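Local coordinates for protein putative glutathionylspermidine synthase (Methylobacillus flagellatus, PDB 3N6X) that is probably an ATP-dependent ligase of the circularly permuted ATP-grasp type, perhaps joining glutathione to spermidine, though its function is unproven, at residues A[178-181]-A[182-186]; A[310-313]-A[314-317]; A[359-362]-A[363-366]. All coordinates share one frame; numbering follows the deposited sequence.

Contact 1 of 3, residues A[178-181]-A[182-186]; sequences KMMM and RLFPE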
ATOM      1  N   LYS A 178       7.441  -0.258 -17.475  1.00 36.65           N
ATOM      2  CA  LYS A 178       7.679  -1.011 -18.703  1.00 36.97           C
ATOM      3  C   LYS A 178       6.886  -0.395 -19.884  1.00 43.80           C
ATOM      4  O   LYS A 178       7.437  -0.232 -20.964  1.00 43.94           O
ATOM      5  CB  LYS A 178       7.300  -2.487 -18.479  1.00 38.81           C
ATOM      6  CG  LYS A 178       7.818  -3.434 -19.542  1.00 57.53           C
ATOM      7  CD  LYS A 178       7.319  -4.869 -19.317  1.00 65.04           C
ATOM      8  CE  LYS A 178       7.270  -5.662 -20.607  1.00 68.85           C
ATOM      9  NZ  LYS A 178       8.029  -6.940 -20.503  1.00 76.02           N
HETATM   10  N   MSE A 179       5.632   0.038 -19.624  1.00 42.89           N
HETATM   11  CA  MSE A 179       4.733   0.686 -20.595  1.00 43.93           C
HETATM   12  C   MSE A 179       5.293   2.040 -21.068  1.00 43.51           C
HETATM   13  O   MSE A 179       5.301   2.313 -22.274  1.00 43.17           O
HETATM   14  CB  MSE A 179       3.329   0.863 -19.966  1.00 48.40           C
HETATM   15  CG  MSE A 179       2.346   1.662 -20.834  1.00 59.61           C
HETATM   16 SE   MSE A 179       2.059   0.830 -22.586  0.75 72.46          SE
HETATM   17  CE  MSE A 179       0.761  -0.404 -22.097  1.00 69.51           C
HETATM   18  N   MSE A 180       5.757   2.889 -20.111  1.00 36.03           N
HETATM   19  CA  MSE A 180       6.325   4.211 -20.393  1.00 34.26           C
HETATM   20  C   MSE A 180       7.609   4.099 -21.205  1.00 40.97           C
HETATM   21  O   MSE A 180       7.840   4.914 -22.101  1.00 40.81           O
HETATM   22  CB  MSE A 180       6.597   4.982 -19.081  1.00 34.96           C
HETATM   23  CG  MSE A 180       5.331   5.468 -18.391  1.00 39.74           C
HETATM   24 SE   MSE A 180       4.392   6.917 -19.311  0.75 44.59          SE
HETATM   25  CE  MSE A 180       5.726   8.255 -19.251  1.00 41.10           C
HETATM   26  N   MSE A 181       8.470   3.107 -20.862  1.00 38.58           N
HETATM   27  CA  MSE A 181       9.730   2.855 -21.560  1.00 37.88           C
HETATM   28  C   MSE A 181       9.464   2.359 -23.000  1.00 42.96           C
HETATM   29  O   MSE A 181      10.212   2.699 -23.921  1.00 42.72           O
HETATM   30  CB  MSE A 181      10.587   1.835 -20.779  1.00 39.83           C
HETATM   31  CG  MSE A 181      11.949   1.536 -21.460  1.00 47.78           C
HETATM   32 SE   MSE A 181      13.094   3.152 -21.666  0.75 55.40          SE
HETATM   33  CE  MSE A 181      13.734   3.229 -19.842  1.00 52.04           C
ATOM     34  N   ARG A 182       8.394   1.567 -23.186  1.00 40.03           N
ATOM     35  CA  ARG A 182       8.015   1.035 -24.494  1.00 40.11           C
ATOM     36  C   ARG A 182       7.455   2.164 -25.391  1.00 44.27           C
ATOM     37  O   ARG A 182       7.824   2.252 -26.558  1.00 44.46           O
ATOM     38  CB  ARG A 182       6.979  -0.088 -24.313  1.00 41.99           C
ATOM     39  CG  ARG A 182       6.735  -0.956 -25.530  1.00 52.93           C
ATOM     40  CD  ARG A 182       5.679  -1.999 -25.191  1.00 63.15           C
ATOM     41  NE  ARG A 182       5.614  -3.084 -26.173  1.00 66.37           N
ATOM     42  CZ  ARG A 182       4.691  -4.041 -26.156  1.00 72.40           C
ATOM     43  NH1 ARG A 182       3.752  -4.051 -25.216  1.00 56.73           N
ATOM     44  NH2 ARG A 182       4.699  -4.996 -27.078  1.00 49.94           N
ATOM     45  N   LEU A 183       6.600   3.043 -24.830  1.00 40.52           N
ATOM     46  CA  LEU A 183       6.005   4.143 -25.587  1.00 39.57           C
ATOM     47  C   LEU A 183       6.991   5.274 -25.856  1.00 44.60           C
ATOM     48  O   LEU A 183       7.058   5.758 -26.985  1.00 45.05           O
ATOM     49  CB  LEU A 183       4.772   4.714 -24.852  1.00 39.23           C
ATOM     50  CG  LEU A 183       3.534   3.829 -24.727  1.00 43.65           C
ATOM     51  CD1 LEU A 183       2.551   4.431 -23.732  1.00 43.44           C
ATOM     52  CD2 LEU A 183       2.855   3.620 -26.076  1.00 44.32           C
ATOM     53  N   PHE A 184       7.688   5.773 -24.799  1.00 40.51           N
ATOM     54  CA  PHE A 184       8.530   6.972 -24.923  1.00 40.38           C
ATOM     55  C   PHE A 184       9.995   6.792 -24.439  1.00 45.78           C
ATOM     56  O   PHE A 184      10.431   7.504 -23.524  1.00 45.19           O
ATOM     57  CB  PHE A 184       7.863   8.174 -24.220  1.00 41.91           C
ATOM     58  CG  PHE A 184       6.350   8.177 -24.256  1.00 42.95           C
ATOM     59  CD1 PHE A 184       5.664   8.512 -25.421  1.00 46.50           C
ATOM     60  CD2 PHE A 184       5.611   7.858 -23.124  1.00 43.90           C
ATOM     61  CE1 PHE A 184       4.264   8.524 -25.452  1.00 47.22           C
ATOM     62  CE2 PHE A 184       4.211   7.880 -23.153  1.00 47.26           C
ATOM     63  CZ  PHE A 184       3.545   8.220 -24.315  1.00 45.45           C
ATOM     64  N   PRO A 185      10.811   5.933 -25.111  1.00 42.90           N
ATOM     65  CA  PRO A 185      12.212   5.768 -24.677  1.00 42.28           C
ATOM     66  C   PRO A 185      12.989   7.082 -24.622  1.00 46.25           C
ATOM     67  O   PRO A 185      13.780   7.288 -23.702  1.00 46.79           O
ATOM     68  CB  PRO A 185      12.798   4.794 -25.719  1.00 43.55           C
ATOM     69  CG  PRO A 185      11.836   4.814 -26.864  1.00 47.61           C
ATOM     70  CD  PRO A 185      10.497   5.048 -26.254  1.00 43.61           C
ATOM     71  N   GLU A 186      12.710   7.999 -25.562  1.00 42.16           N
ATOM     72  CA  GLU A 186      13.388   9.301 -25.637  1.00 42.19           C
ATOM     73  C   GLU A 186      13.191  10.167 -24.367  1.00 47.98           C
ATOM     74  O   GLU A 186      14.071  10.952 -24.016  1.00 48.80           O
ATOM     75  CB  GLU A 186      12.981  10.060 -26.923  1.00 43.24           C
ATOM     76  CG  GLU A 186      11.549  10.595 -26.930  1.00 54.39           C
ATOM     77  CD  GLU A 186      10.437   9.625 -27.308  1.00 66.27           C
ATOM     78  OE1 GLU A 186      10.718   8.417 -27.487  1.00 55.00           O
ATOM     79  OE2 GLU A 186       9.279  10.084 -27.425  1.00 54.63           O
TER
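Met180 and Phe184, one helical turn apart, form the apolar centre: the selenium of this selenomethionine lies in the plane of the Phe184 ring at its edge, 5.2 Å from the ring centroid, a Met-aromatic contact. With CG beside the backbone N (chi1 -72°) and bends at chi2 and chi3, the Met180 chain curls back until CE comes 3.9 Å from Phe184 CD2. One face of the same ring is covered by Leu183 CB. Next round the helix, selenomethionine Met179 crosses Leu183, SE meeting CD1 at 3.8 Å, and on the exposed side Pro185 CD rests 3.3 Å from Met181 O. The polar edge is the last turn of helix 170-183. Arg182 N bonds Lys178 O (3.0 Å), Leu183 N bonds Met179 O (3.0 Å), and Phe184 N bonds Met180 O (2.8 Å, 162° at the hydrogen). Phe184 then leaves helical geometry, and Pro185, which has no N-H to give Met181 O, breaks the pattern before helix 185-190. Helix 42-53 covers Leu183 through Leu49 and Arg52, Trp30 meets Phe184 edge-to-face, and Met180 reaches Trp470 of strand 464-471 and Phe188 of helix 185-190.

Contact 2 of 3, residues A[310-313]-A[314-317]; sequences ANAV and GTGV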
ATOM      1  N   ALA A 310       5.673 -14.687   5.997  1.00 27.85           N
ATOM      2  CA  ALA A 310       5.885 -13.286   5.665  1.00 28.53           C
ATOM      3  C   ALA A 310       4.744 -12.801   4.778  1.00 31.84           C
ATOM      4  O   ALA A 310       4.534 -13.371   3.724  1.00 33.39           O
ATOM      5  CB  ALA A 310       7.219 -13.116   4.950  1.00 29.81           C
ATOM      6  N   ASN A 311       3.945 -11.815   5.227  1.00 27.60           N
ATOM      7  CA  ASN A 311       4.093 -11.142   6.528  1.00 26.36           C
ATOM      8  C   ASN A 311       3.686 -12.068   7.682  1.00 29.73           C
ATOM      9  O   ASN A 311       2.984 -13.068   7.474  1.00 28.44           O
ATOM     10  CB  ASN A 311       3.267  -9.857   6.561  1.00 22.64           C
ATOM     11  CG  ASN A 311       3.802  -8.752   5.674  1.00 36.50           C
ATOM     12  OD1 ASN A 311       4.884  -8.844   5.087  1.00 32.93           O
ATOM     13  ND2 ASN A 311       3.084  -7.657   5.606  1.00 26.78           N
ATOM     14  N   ALA A 312       4.195 -11.778   8.879  1.00 26.87           N
ATOM     15  CA  ALA A 312       3.891 -12.541  10.076  1.00 27.01           C
ATOM     16  C   ALA A 312       2.395 -12.586  10.327  1.00 33.71           C
ATOM     17  O   ALA A 312       1.663 -11.708   9.863  1.00 34.22           O
ATOM     18  CB  ALA A 312       4.586 -11.912  11.275  1.00 27.34           C
ATOM     19  N   VAL A 313       1.944 -13.592  11.091  1.00 30.71           N
ATOM     20  CA  VAL A 313       0.568 -13.701  11.551  1.00 29.95           C
ATOM     21  C   VAL A 313       0.364 -12.610  12.651  1.00 33.40           C
ATOM     22  O   VAL A 313       1.270 -12.372  13.448  1.00 30.31           O
ATOM     23  CB  VAL A 313       0.305 -15.144  12.113  1.00 33.13           C
ATOM     24  CG1 VAL A 313      -1.010 -15.214  12.897  1.00 32.21           C
ATOM     25  CG2 VAL A 313       0.319 -16.187  10.994  1.00 32.57           C
ATOM     26  N   GLY A 314      -0.794 -11.948  12.643  1.00 31.35           N
ATOM     27  CA  GLY A 314      -1.145 -10.956  13.661  1.00 30.51           C
ATOM     28  C   GLY A 314      -0.682  -9.528  13.428  1.00 33.52           C
ATOM     29  O   GLY A 314      -0.676  -8.727  14.370  1.00 30.96           O
ATOM     30  N   THR A 315      -0.316  -9.173  12.173  1.00 30.55           N
ATOM     31  CA  THR A 315       0.105  -7.792  11.871  1.00 30.80           C
ATOM     32  C   THR A 315      -1.087  -6.833  11.810  1.00 34.63           C
ATOM     33  O   THR A 315      -0.895  -5.617  11.894  1.00 34.32           O
ATOM     34  CB  THR A 315       0.914  -7.720  10.563  1.00 35.00           C
ATOM     35  OG1 THR A 315       0.082  -8.142   9.481  1.00 39.42           O
ATOM     36  CG2 THR A 315       2.195  -8.538  10.618  1.00 27.19           C
ATOM     37  N   GLY A 316      -2.298  -7.389  11.631  1.00 30.09           N
ATOM     38  CA  GLY A 316      -3.530  -6.620  11.484  1.00 29.83           C
ATOM     39  C   GLY A 316      -3.831  -5.662  12.624  1.00 34.72           C
ATOM     40  O   GLY A 316      -4.541  -4.676  12.429  1.00 33.80           O
ATOM     41  N   VAL A 317      -3.307  -5.951  13.833  1.00 30.86           N
ATOM     42  CA  VAL A 317      -3.508  -5.092  14.989  1.00 29.95           C
ATOM     43  C   VAL A 317      -2.814  -3.717  14.804  1.00 34.49           C
ATOM     44  O   VAL A 317      -3.270  -2.731  15.372  1.00 34.57           O
ATOM     45  CB  VAL A 317      -3.128  -5.800  16.325  1.00 33.10           C
ATOM     46  CG1 VAL A 317      -1.613  -5.981  16.466  1.00 31.85           C
ATOM     47  CG2 VAL A 317      -3.699  -5.055  17.526  1.00 33.34           C
TER
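Ala312 to Thr315 form a type II beta turn without its usual hydrogen bond, Ala312 O lying 4.0 Å from Thr315 N; the turn is part of a buried connection in the ATP-grasp fold between strand 308-310 and the short helix 316-319. A cis peptide bond precedes Asn311; Asn311, Ala312 and Val313 then run extended, and Gly314, with a positive phi of 87°, takes the third position of the turn and bends the chain. The turn is held from outside: Arg275 binds Asn311 O through NE and Ala312 O through NH2, while Asp279 OD2 accepts the N-H of Gly314. Ala312 and Thr315 occupy its first and last positions, which puts Thr315 CG2 beside Ala312, 4.2 Å from Ala312 CB; the same methyl is 4.4 Å from Asn311 CB. The Thr315 hydroxyl, at chi1 62°, sits between the backbone N and the carbonyl carbon and is hydrogen-bonded to Leu164 O. Asn311 ND2 uses that same carbonyl and also Ile144 O, so two polar side chains converge on one backbone oxygen in the loop just past strand 157-163. Val313 turns its branches elsewhere, onto Tyr302 of helix 298-303, though CG1 remains 3.3 Å from Gly314 N. Within the turn, the closest approach to the threonine methyl is that of a carbonyl: Ala312 O lies 3.3 Å from Thr315 CG2.

Contact 3 of 3, residues A[359-362]-A[363-366]; sequences LDNL and AELV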
ATOM      1  N   LEU A 359     -21.382  13.885  12.591  1.00 38.17           N
ATOM      2  CA  LEU A 359     -22.759  14.166  12.157  1.00 37.28           C
ATOM      3  C   LEU A 359     -23.100  15.646  12.265  1.00 44.71           C
ATOM      4  O   LEU A 359     -23.900  16.144  11.474  1.00 45.97           O
ATOM      5  CB  LEU A 359     -23.765  13.326  12.943  1.00 36.27           C
ATOM      6  CG  LEU A 359     -23.717  11.821  12.688  1.00 39.06           C
ATOM      7  CD1 LEU A 359     -24.680  11.100  13.579  1.00 37.21           C
ATOM      8  CD2 LEU A 359     -24.002  11.497  11.221  1.00 41.54           C
ATOM      9  N   ASP A 360     -22.452  16.360  13.202  1.00 42.18           N
ATOM     10  CA  ASP A 360     -22.671  17.795  13.394  1.00 43.50           C
ATOM     11  C   ASP A 360     -21.875  18.671  12.389  1.00 50.56           C
ATOM     12  O   ASP A 360     -22.230  19.827  12.179  1.00 50.66           O
ATOM     13  CB  ASP A 360     -22.352  18.210  14.847  1.00 45.60           C
ATOM     14  CG  ASP A 360     -22.889  19.580  15.230  1.00 60.66           C
ATOM     15  OD1 ASP A 360     -24.118  19.809  15.067  1.00 60.40           O
ATOM     16  OD2 ASP A 360     -22.086  20.427  15.681  1.00 68.40           O
ATOM     17  N   ASN A 361     -20.798  18.124  11.789  1.00 47.86           N
ATOM     18  CA  ASN A 361     -19.939  18.874  10.862  1.00 46.49           C
ATOM     19  C   ASN A 361     -19.742  18.110   9.550  1.00 50.37           C
ATOM     20  O   ASN A 361     -18.722  18.275   8.881  1.00 50.79           O
ATOM     21  CB  ASN A 361     -18.593  19.176  11.524  1.00 41.29           C
ATOM     22  CG  ASN A 361     -18.719  19.975  12.782  1.00 59.50           C
ATOM     23  OD1 ASN A 361     -18.799  21.198  12.757  1.00 61.78           O
ATOM     24  ND2 ASN A 361     -18.755  19.301  13.913  1.00 53.36           N
ATOM     25  N   LEU A 362     -20.745  17.319   9.163  1.00 47.27           N
ATOM     26  CA  LEU A 362     -20.725  16.441   7.990  1.00 48.39           C
ATOM     27  C   LEU A 362     -20.364  17.126   6.656  1.00 57.93           C
ATOM     28  O   LEU A 362     -19.674  16.522   5.835  1.00 58.01           O
ATOM     29  CB  LEU A 362     -22.063  15.691   7.883  1.00 47.94           C
ATOM     30  CG  LEU A 362     -22.046  14.346   7.159  1.00 52.89           C
ATOM     31  CD1 LEU A 362     -21.177  13.334   7.880  1.00 53.67           C
ATOM     32  CD2 LEU A 362     -23.449  13.790   7.024  1.00 54.06           C
ATOM     33  N   ALA A 363     -20.816  18.379   6.445  1.00 57.82           N
ATOM     34  CA  ALA A 363     -20.575  19.117   5.189  1.00 58.35           C
ATOM     35  C   ALA A 363     -19.120  19.659   5.053  1.00 63.10           C
ATOM     36  O   ALA A 363     -18.802  20.318   4.056  1.00 62.67           O
ATOM     37  CB  ALA A 363     -21.578  20.259   5.057  1.00 58.89           C
ATOM     38  N   GLU A 364     -18.258  19.402   6.069  1.00 58.97           N
ATOM     39  CA  GLU A 364     -16.868  19.873   6.093  1.00 57.49           C
ATOM     40  C   GLU A 364     -15.876  18.711   6.062  1.00 58.46           C
ATOM     41  O   GLU A 364     -14.662  18.937   5.983  1.00 58.92           O
ATOM     42  CB  GLU A 364     -16.617  20.713   7.355  1.00 58.68           C
ATOM     43  CG  GLU A 364     -17.367  22.029   7.392  1.00 69.09           C
ATOM     44  CD  GLU A 364     -17.507  22.600   8.789  1.00 99.27           C
ATOM     45  OE1 GLU A 364     -16.476  23.013   9.370  1.00 90.19           O
ATOM     46  OE2 GLU A 364     -18.645  22.610   9.315  1.00100.16           O
ATOM     47  N   LEU A 365     -16.383  17.473   6.137  1.00 51.77           N
ATOM     48  CA  LEU A 365     -15.541  16.289   6.278  1.00 49.65           C
ATOM     49  C   LEU A 365     -15.665  15.312   5.142  1.00 51.82           C
ATOM     50  O   LEU A 365     -16.562  15.430   4.302  1.00 52.34           O
ATOM     51  CB  LEU A 365     -15.862  15.570   7.614  1.00 49.04           C
ATOM     52  CG  LEU A 365     -15.771  16.408   8.884  1.00 52.69           C
ATOM     53  CD1 LEU A 365     -16.456  15.711  10.033  1.00 53.08           C
ATOM     54  CD2 LEU A 365     -14.326  16.730   9.235  1.00 53.30           C
ATOM     55  N   VAL A 366     -14.766  14.304   5.140  1.00 45.81           N
ATOM     56  CA  VAL A 366     -14.758  13.192   4.200  1.00 44.86           C
ATOM     57  C   VAL A 366     -15.033  11.941   5.011  1.00 48.70           C
ATOM     58  O   VAL A 366     -14.292  11.645   5.950  1.00 49.59           O
ATOM     59  CB  VAL A 366     -13.400  13.085   3.434  1.00 48.26           C
ATOM     60  CG1 VAL A 366     -13.321  11.785   2.634  1.00 47.56           C
ATOM     61  CG2 VAL A 366     -13.189  14.290   2.527  1.00 48.13           C
TER
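The amide of Asn361 and the carboxylate of Glu364 are the flat groups here, with planes 83° apart, nearly perpendicular. They come together at their oxygens without stacking: Glu364 OE2 stands 3.7 Å from Asn361 OD1 and 4.1 Å from Asn361 CB, and no bond joins the two side chains. What fixes the amide lies one turn back, where ND2 is hydrogen-bonded to Tyr357 O near the end of helix 352-360. This leaves OD1 as the atom nearest the carboxylate, an approach of two oxygens that would probably disfavour closer contact while Glu364 is charged. The carbonyl of Asn361, the first residue beyond the helix, does more of the holding. Glu364 N bonds Asn361 O at 3.1 Å, with 156° at the hydrogen, although the donor stands above the carbonyl plane. Glu364 CB lies 3.6 Å from Asn361 O. Leu365 has its CB directed toward the turn, and chi1 -55°, with CG beside the backbone N, sets Leu365 CG 3.5 Å from Asn361 O. A weak bond follows from Leu365 N to Leu362 O, 3.4 Å long. The helix thus passes to the strand through two overlapping beta turns: 361-364, of type I, and 362-365, closed by the weak bond. The apolar side faces helix 386-398, where Leu362 touches Ile396 and Ala363 touches Leu389. Leu365 and Val366 enter strand 365-369, which lies in an antiparallel sheet between strands 378-380 and 403-407, and Leu362 also reaches Leu379 there.

In the fold
The three contacts follow one another along the chain, all within the ATP-grasp part of the sequence, and none touches another. Contact 1 and contact 2 lie on opposite sides of the chain's centre, their own centres 37 Å apart, while contact 3 is about 44 Å from contact 1 and 34 Å from contact 2, centre to centre. Contact 2 is the buried one, 15 Å from the chain's centre; contacts 1 and 3, partly buried, lie 25 and 27 Å out. Each marks a change of secondary structure: helix to helix, strand to helix, and helix to strand. No substrate or nucleotide site is identified at any of them; a glycerol, probably a crystallisation additive, lies about 3 Å from the Met181 side chain.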